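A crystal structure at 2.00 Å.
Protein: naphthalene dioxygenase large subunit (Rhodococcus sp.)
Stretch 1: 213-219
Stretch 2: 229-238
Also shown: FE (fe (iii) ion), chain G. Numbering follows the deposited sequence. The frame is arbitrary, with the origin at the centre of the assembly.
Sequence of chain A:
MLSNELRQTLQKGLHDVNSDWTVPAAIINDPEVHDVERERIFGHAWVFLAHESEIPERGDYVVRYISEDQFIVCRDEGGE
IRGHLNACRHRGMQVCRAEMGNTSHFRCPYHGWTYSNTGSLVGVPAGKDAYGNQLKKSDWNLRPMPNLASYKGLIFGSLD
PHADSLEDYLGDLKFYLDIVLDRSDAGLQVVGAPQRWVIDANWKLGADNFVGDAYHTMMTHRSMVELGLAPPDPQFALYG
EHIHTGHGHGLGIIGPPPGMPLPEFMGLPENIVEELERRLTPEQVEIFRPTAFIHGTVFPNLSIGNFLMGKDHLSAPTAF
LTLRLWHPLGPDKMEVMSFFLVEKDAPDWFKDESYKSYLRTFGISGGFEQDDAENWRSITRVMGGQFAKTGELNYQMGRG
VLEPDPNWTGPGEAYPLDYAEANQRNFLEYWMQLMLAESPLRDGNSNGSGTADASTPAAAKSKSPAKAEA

Stretch 1 (213-219) DAYHTMM
Stretch 2, residues 229-238: LAPPDPQFAL

Residues 213-219 and 229-238 of the naphthalene dioxygenase large subunit meet by van der Waals packing, mostly of side chains, with two backbone carbonyl oxygens taking part. No hydrogen bond crosses between them, and the contact buries 294 Å² counted over both sides. Stretch 1 leaves an extended Asp 213 (phi/psi -103/98), passes through a type I turn from Ala 214 to Thr 217, with Ala 214 at -94/-30, Tyr 215 at -42/-41 and His 216 at -65/-23, and runs on as helix through Thr 217 (-48/-49), Met 218 (-60/-40) and Met 219. Stretch 2 is mostly loop: Ala 230 (-96/157) and Pro 231 (-58/127) are extended, a type I turn spans Asp 233 to Phe 236 through Pro 234 (-60/-16) and Gln 235 (-101/9), and residues 236-238 form a 3-10 segment.

Three pairs of CA atoms set the register: Thr 217 with Ala 230 at 7.6 Å, Met 218 with Pro 234 at 6.7 Å, and Ala 214 with Ala 237 at 6.6 Å. The pairing is not a steady run; the later part of stretch 2 returns toward the start of stretch 1. The loop thus bends around one side of the turn and early helix, touching it at separate places.

The main bump is the ring of Phe 236, whose CB points toward stretch 1 and whose chi1 of 86° (p) and chi2 of 105° bring the ring tip, CZ, into a shallow recess between Ala 214 and Thr 217. Phe 236 CZ lies 3.9 Å from Ala 214 O, which sits at the ring edge near the ring plane, 4.2 Å from Ala 214 CB, and 3.6 Å from Thr 217 OG1. The two oxygens are already engaged with each other: Ala 214 O accepts from Thr 217 N at 3.0 Å, closing the turn, and from Thr 217 OG1 at 2.9 Å, with Thr 217 chi1 at -63° (m). Beside the ring, the small methyls of Ala 214 and Ala 237 meet CB to CB at 3.9 Å, allowing close apolar packing.

Thr 217 also directs its CB toward stretch 2. Thr 217 CG2 makes a looser contact, 4.3 Å from Ala 230 CB and 4.4 Å from Pro 231 CD. Met 218 starts sideways, but its chi values of -52°, 178° and -86° (m, t, m) bring Met 218 SD 3.4 Å from Pro 234 O and 3.9 Å from Pro 234 CB, so the thioether rests against the carbonyl and CB corner of Pro 234, whose pucker is C-gamma exo.

Bonds within each stretch support its shape. Phe 236 N donates to Asp 233 O at 2.9 Å in the second turn, Gln 235 N reaches Asp 233 OD1 at 2.9 Å, and Leu 238 N binds Gln 235 O at 2.9 Å in the 3-10 segment. Asp 213 OD1 accepts from His 216 N at 2.8 Å and from His 216 ND1 at 3.1 Å. With ND1 so anchored and chi1 at 83° (p), chi2 at -71°, His 216 NE2 binds FE at 2.1 Å, on a residue whose CB points away from stretch 2.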

ATOM      1  N   ASP A 213       6.006   7.205 -32.396  1.00 13.03           N
ATOM      2  CA  ASP A 213       7.403   6.830 -32.089  1.00 14.04           C
ATOM      3  C   ASP A 213       7.856   5.477 -32.640  1.00 14.38           C
ATOM      4  O   ASP A 213       7.562   4.426 -32.052  1.00 15.29           O
ATOM      5  CB  ASP A 213       7.600   6.883 -30.555  1.00 12.48           C
ATOM      6  CG  ASP A 213       9.079   6.937 -30.144  1.00 13.81           C
ATOM      7  OD1 ASP A 213       9.950   6.283 -30.746  1.00 15.56           O
ATOM      8  OD2 ASP A 213       9.449   7.617 -29.199  1.00 17.71           O
ATOM      9  N   ALA A 214       8.546   5.507 -33.777  1.00 14.39           N
ATOM     10  CA  ALA A 214       9.259   4.362 -34.292  1.00 13.78           C
ATOM     11  C   ALA A 214      10.718   4.402 -33.836  1.00 13.70           C
ATOM     12  O   ALA A 214      11.350   3.356 -33.673  1.00 13.54           O
ATOM     13  CB  ALA A 214       9.186   4.365 -35.806  1.00 13.41           C
ATOM     14  N   TYR A 215      11.229   5.624 -33.658  1.00 13.65           N
ATOM     15  CA  TYR A 215      12.619   5.926 -33.225  1.00 13.52           C
ATOM     16  C   TYR A 215      13.134   5.020 -32.109  1.00 13.49           C
ATOM     17  O   TYR A 215      14.283   4.565 -32.191  1.00 12.75           O
ATOM     18  CB  TYR A 215      12.698   7.387 -32.752  1.00 13.56           C
ATOM     19  CG  TYR A 215      14.082   7.949 -32.426  1.00 12.88           C
ATOM     20  CD1 TYR A 215      15.241   7.560 -33.137  1.00 14.14           C
ATOM     21  CD2 TYR A 215      14.224   8.880 -31.400  1.00 12.50           C
ATOM     22  CE1 TYR A 215      16.503   8.114 -32.808  1.00 13.92           C
ATOM     23  CE2 TYR A 215      15.460   9.413 -31.073  1.00 12.33           C
ATOM     24  CZ  TYR A 215      16.578   9.054 -31.771  1.00 12.36           C
ATOM     25  OH  TYR A 215      17.781   9.628 -31.403  1.00 13.44           O
ATOM     26  N   HIS A 216      12.280   4.728 -31.117  1.00 13.05           N
ATOM     27  CA  HIS A 216      12.639   3.896 -29.934  1.00 12.74           C
ATOM     28  C   HIS A 216      12.987   2.441 -30.231  1.00 12.14           C
ATOM     29  O   HIS A 216      13.678   1.789 -29.467  1.00 11.96           O
ATOM     30  CB  HIS A 216      11.565   3.982 -28.814  1.00 12.58           C
ATOM     31  CG  HIS A 216      10.389   3.067 -29.006  1.00 13.39           C
ATOM     32  ND1 HIS A 216       9.438   3.271 -29.988  1.00 13.56           N
ATOM     33  CD2 HIS A 216      10.025   1.927 -28.364  1.00 14.34           C
ATOM     34  CE1 HIS A 216       8.534   2.305 -29.925  1.00 13.26           C
ATOM     35  NE2 HIS A 216       8.861   1.480 -28.946  1.00 12.60           N
ATOM     36  N   THR A 217      12.506   1.941 -31.348  1.00 12.83           N
ATOM     37  CA  THR A 217      12.771   0.553 -31.742  1.00 12.39           C
ATOM     38  C   THR A 217      14.251   0.198 -31.629  1.00 12.58           C
ATOM     39  O   THR A 217      14.571  -0.777 -30.973  1.00 11.78           O
ATOM     40  CB  THR A 217      12.298   0.305 -33.166  1.00 12.65           C
ATOM     41  OG1 THR A 217      10.887   0.481 -33.238  1.00 13.20           O
ATOM     42  CG2 THR A 217      12.500  -1.172 -33.561  1.00 12.39           C
ATOM     43  N   MET A 218      15.151   1.030 -32.186  1.00 12.55           N
ATOM     44  CA  MET A 218      16.591   0.660 -32.259  1.00 13.29           C
ATOM     45  C   MET A 218      17.247   0.411 -30.878  1.00 12.82           C
ATOM     46  O   MET A 218      18.067  -0.492 -30.741  1.00 12.64           O
ATOM     47  CB  MET A 218      17.411   1.668 -33.070  1.00 13.07           C
ATOM     48  CG  MET A 218      16.878   1.998 -34.483  1.00 16.72           C
ATOM     49  SD  MET A 218      17.982   3.304 -35.272  1.00 25.33           S
ATOM     50  CE  MET A 218      17.198   4.809 -34.618  1.00 21.60           C
ATOM     51  N   MET A 219      16.904   1.231 -29.876  1.00 12.80           N
ATOM     52  CA  MET A 219      17.449   1.037 -28.531  1.00 11.71           C
ATOM     53  C   MET A 219      16.543   0.224 -27.587  1.00 11.43           C
ATOM     54  O   MET A 219      16.985  -0.787 -27.018  1.00 10.80           O
ATOM     55  CB  MET A 219      17.847   2.347 -27.896  1.00 12.27           C
ATOM     56  CG  MET A 219      18.602   2.155 -26.556  1.00 13.13           C
ATOM     57  SD  MET A 219      20.339   1.655 -26.851  1.00 19.42           S
ATOM     58  CE  MET A 219      20.228   0.010 -26.995  1.00 22.31           C
ATOM     59  N   LEU A 229      13.782 -10.381 -34.669  1.00 21.31           N
ATOM     60  CA  LEU A 229      12.342 -10.124 -34.619  1.00 21.79           C
ATOM     61  C   LEU A 229      11.962  -8.673 -34.934  1.00 22.04           C
ATOM     62  O   LEU A 229      10.889  -8.426 -35.496  1.00 22.90           O
ATOM     63  CB  LEU A 229      11.754 -10.548 -33.263  1.00 22.61           C
ATOM     64  CG  LEU A 229      11.490 -12.045 -33.111  1.00 23.69           C
ATOM     65  CD1 LEU A 229      12.516 -12.662 -32.188  1.00 24.01           C
ATOM     66  CD2 LEU A 229      10.092 -12.238 -32.566  1.00 26.59           C
ATOM     67  N   ALA A 230      12.822  -7.720 -34.582  1.00 21.75           N
ATOM     68  CA  ALA A 230      12.603  -6.317 -34.953  1.00 21.51           C
ATOM     69  C   ALA A 230      13.385  -6.020 -36.227  1.00 22.37           C
ATOM     70  O   ALA A 230      14.363  -6.715 -36.509  1.00 21.84           O
ATOM     71  CB  ALA A 230      13.034  -5.391 -33.831  1.00 21.20           C
ATOM     72  N   PRO A 231      12.980  -4.999 -36.995  1.00 22.81           N
ATOM     73  CA  PRO A 231      13.716  -4.629 -38.220  1.00 22.58           C
ATOM     74  C   PRO A 231      15.197  -4.293 -37.922  1.00 22.84           C
ATOM     75  O   PRO A 231      15.463  -3.446 -37.045  1.00 22.36           O
ATOM     76  CB  PRO A 231      13.000  -3.364 -38.717  1.00 22.44           C
ATOM     77  CG  PRO A 231      11.653  -3.294 -37.960  1.00 23.14           C
ATOM     78  CD  PRO A 231      11.818  -4.115 -36.733  1.00 22.52           C
ATOM     79  N   PRO A 232      16.130  -4.941 -38.632  1.00 22.49           N
ATOM     80  CA  PRO A 232      17.564  -4.720 -38.409  1.00 22.48           C
ATOM     81  C   PRO A 232      18.105  -3.421 -39.019  1.00 22.61           C
ATOM     82  O   PRO A 232      19.135  -2.932 -38.576  1.00 22.67           O
ATOM     83  CB  PRO A 232      18.215  -5.947 -39.067  1.00 22.11           C
ATOM     84  CG  PRO A 232      17.305  -6.348 -40.130  1.00 22.02           C
ATOM     85  CD  PRO A 232      15.889  -5.952 -39.676  1.00 22.48           C
ATOM     86  N   ASP A 233      17.423  -2.884 -40.019  1.00 22.74           N
ATOM     87  CA  ASP A 233      17.874  -1.657 -40.672  1.00 22.91           C
ATOM     88  C   ASP A 233      17.640  -0.450 -39.767  1.00 22.20           C
ATOM     89  O   ASP A 233      16.499  -0.136 -39.505  1.00 21.90           O
ATOM     90  CB  ASP A 233      17.096  -1.454 -41.965  1.00 22.54           C
ATOM     91  CG  ASP A 233      17.674  -0.347 -42.835  1.00 25.10           C
ATOM     92  OD1 ASP A 233      18.577   0.403 -42.382  1.00 25.80           O
ATOM     93  OD2 ASP A 233      17.252  -0.132 -43.990  1.00 27.39           O
ATOM     94  N   PRO A 234      18.703   0.249 -39.348  1.00 22.40           N
ATOM     95  CA  PRO A 234      18.562   1.495 -38.557  1.00 21.85           C
ATOM     96  C   PRO A 234      17.773   2.629 -39.262  1.00 21.30           C
ATOM     97  O   PRO A 234      17.370   3.601 -38.611  1.00 21.46           O
ATOM     98  CB  PRO A 234      20.005   1.977 -38.359  1.00 21.96           C
ATOM     99  CG  PRO A 234      20.902   0.904 -38.853  1.00 22.32           C
ATOM    100  CD  PRO A 234      20.114  -0.090 -39.635  1.00 22.41           C
ATOM    101  N   GLN A 235      17.603   2.506 -40.567  1.00 19.71           N
ATOM    102  CA  GLN A 235      16.873   3.445 -41.396  1.00 18.78           C
ATOM    103  C   GLN A 235      15.475   2.948 -41.712  1.00 17.99           C
ATOM    104  O   GLN A 235      14.797   3.540 -42.553  1.00 17.71           O
ATOM    105  CB  GLN A 235      17.602   3.642 -42.730  1.00 18.83           C
ATOM    106  CG  GLN A 235      18.974   4.278 -42.631  1.00 19.96           C
ATOM    107  CD  GLN A 235      19.470   4.723 -43.991  1.00 22.88           C
ATOM    108  OE1 GLN A 235      19.343   3.977 -44.981  1.00 24.40           O
ATOM    109  NE2 GLN A 235      20.013   5.933 -44.060  1.00 22.43           N
ATOM    110  N   PHE A 236      15.037   1.862 -41.064  1.00 17.03           N
ATOM    111  CA  PHE A 236      13.748   1.252 -41.409  1.00 16.57           C
ATOM    112  C   PHE A 236      12.548   2.219 -41.458  1.00 16.17           C
ATOM    113  O   PHE A 236      11.652   2.058 -42.283  1.00 15.90           O
ATOM    114  CB  PHE A 236      13.445   0.041 -40.507  1.00 16.53           C
ATOM    115  CG  PHE A 236      12.778   0.404 -39.204  1.00 17.79           C
ATOM    116  CD1 PHE A 236      11.405   0.168 -39.007  1.00 17.96           C
ATOM    117  CD2 PHE A 236      13.519   0.966 -38.169  1.00 18.39           C
ATOM    118  CE1 PHE A 236      10.789   0.496 -37.792  1.00 17.87           C
ATOM    119  CE2 PHE A 236      12.912   1.308 -36.967  1.00 18.74           C
ATOM    120  CZ  PHE A 236      11.539   1.062 -36.777  1.00 18.99           C
ATOM    121  N   ALA A 237      12.538   3.220 -40.587  1.00 16.43           N
ATOM    122  CA  ALA A 237      11.391   4.128 -40.490  1.00 16.28           C
ATOM    123  C   ALA A 237      11.405   5.246 -41.523  1.00 16.57           C
ATOM    124  O   ALA A 237      10.397   5.942 -41.703  1.00 16.67           O
ATOM    125  CB  ALA A 237      11.227   4.657 -39.091  1.00 16.42           C
ATOM    126  N   LEU A 238      12.505   5.357 -42.277  1.00 16.33           N
ATOM    127  CA  LEU A 238      12.546   6.258 -43.413  1.00 16.44           C
ATOM    128  C   LEU A 238      11.580   5.824 -44.521  1.00 16.64           C
ATOM    129  O   LEU A 238      11.152   6.653 -45.346  1.00 16.64           O
ATOM    130  CB  LEU A 238      13.979   6.384 -43.973  1.00 16.57           C
ATOM    131  CG  LEU A 238      15.060   7.001 -43.074  1.00 18.07           C
ATOM    132  CD1 LEU A 238      16.350   7.209 -43.884  1.00 19.69           C
ATOM    133  CD2 LEU A 238      14.599   8.319 -42.386  1.00 18.59           C
TER
HETATM  134 FE    FE G 502       8.058  -0.304 -28.188  1.00 19.70          FE
HETATM  135  O   HOH W   1       7.321  -0.888 -30.192  1.00 21.56           O
HETATM  136  O   HOH W   2       5.969   0.601 -28.084  1.00 26.37           O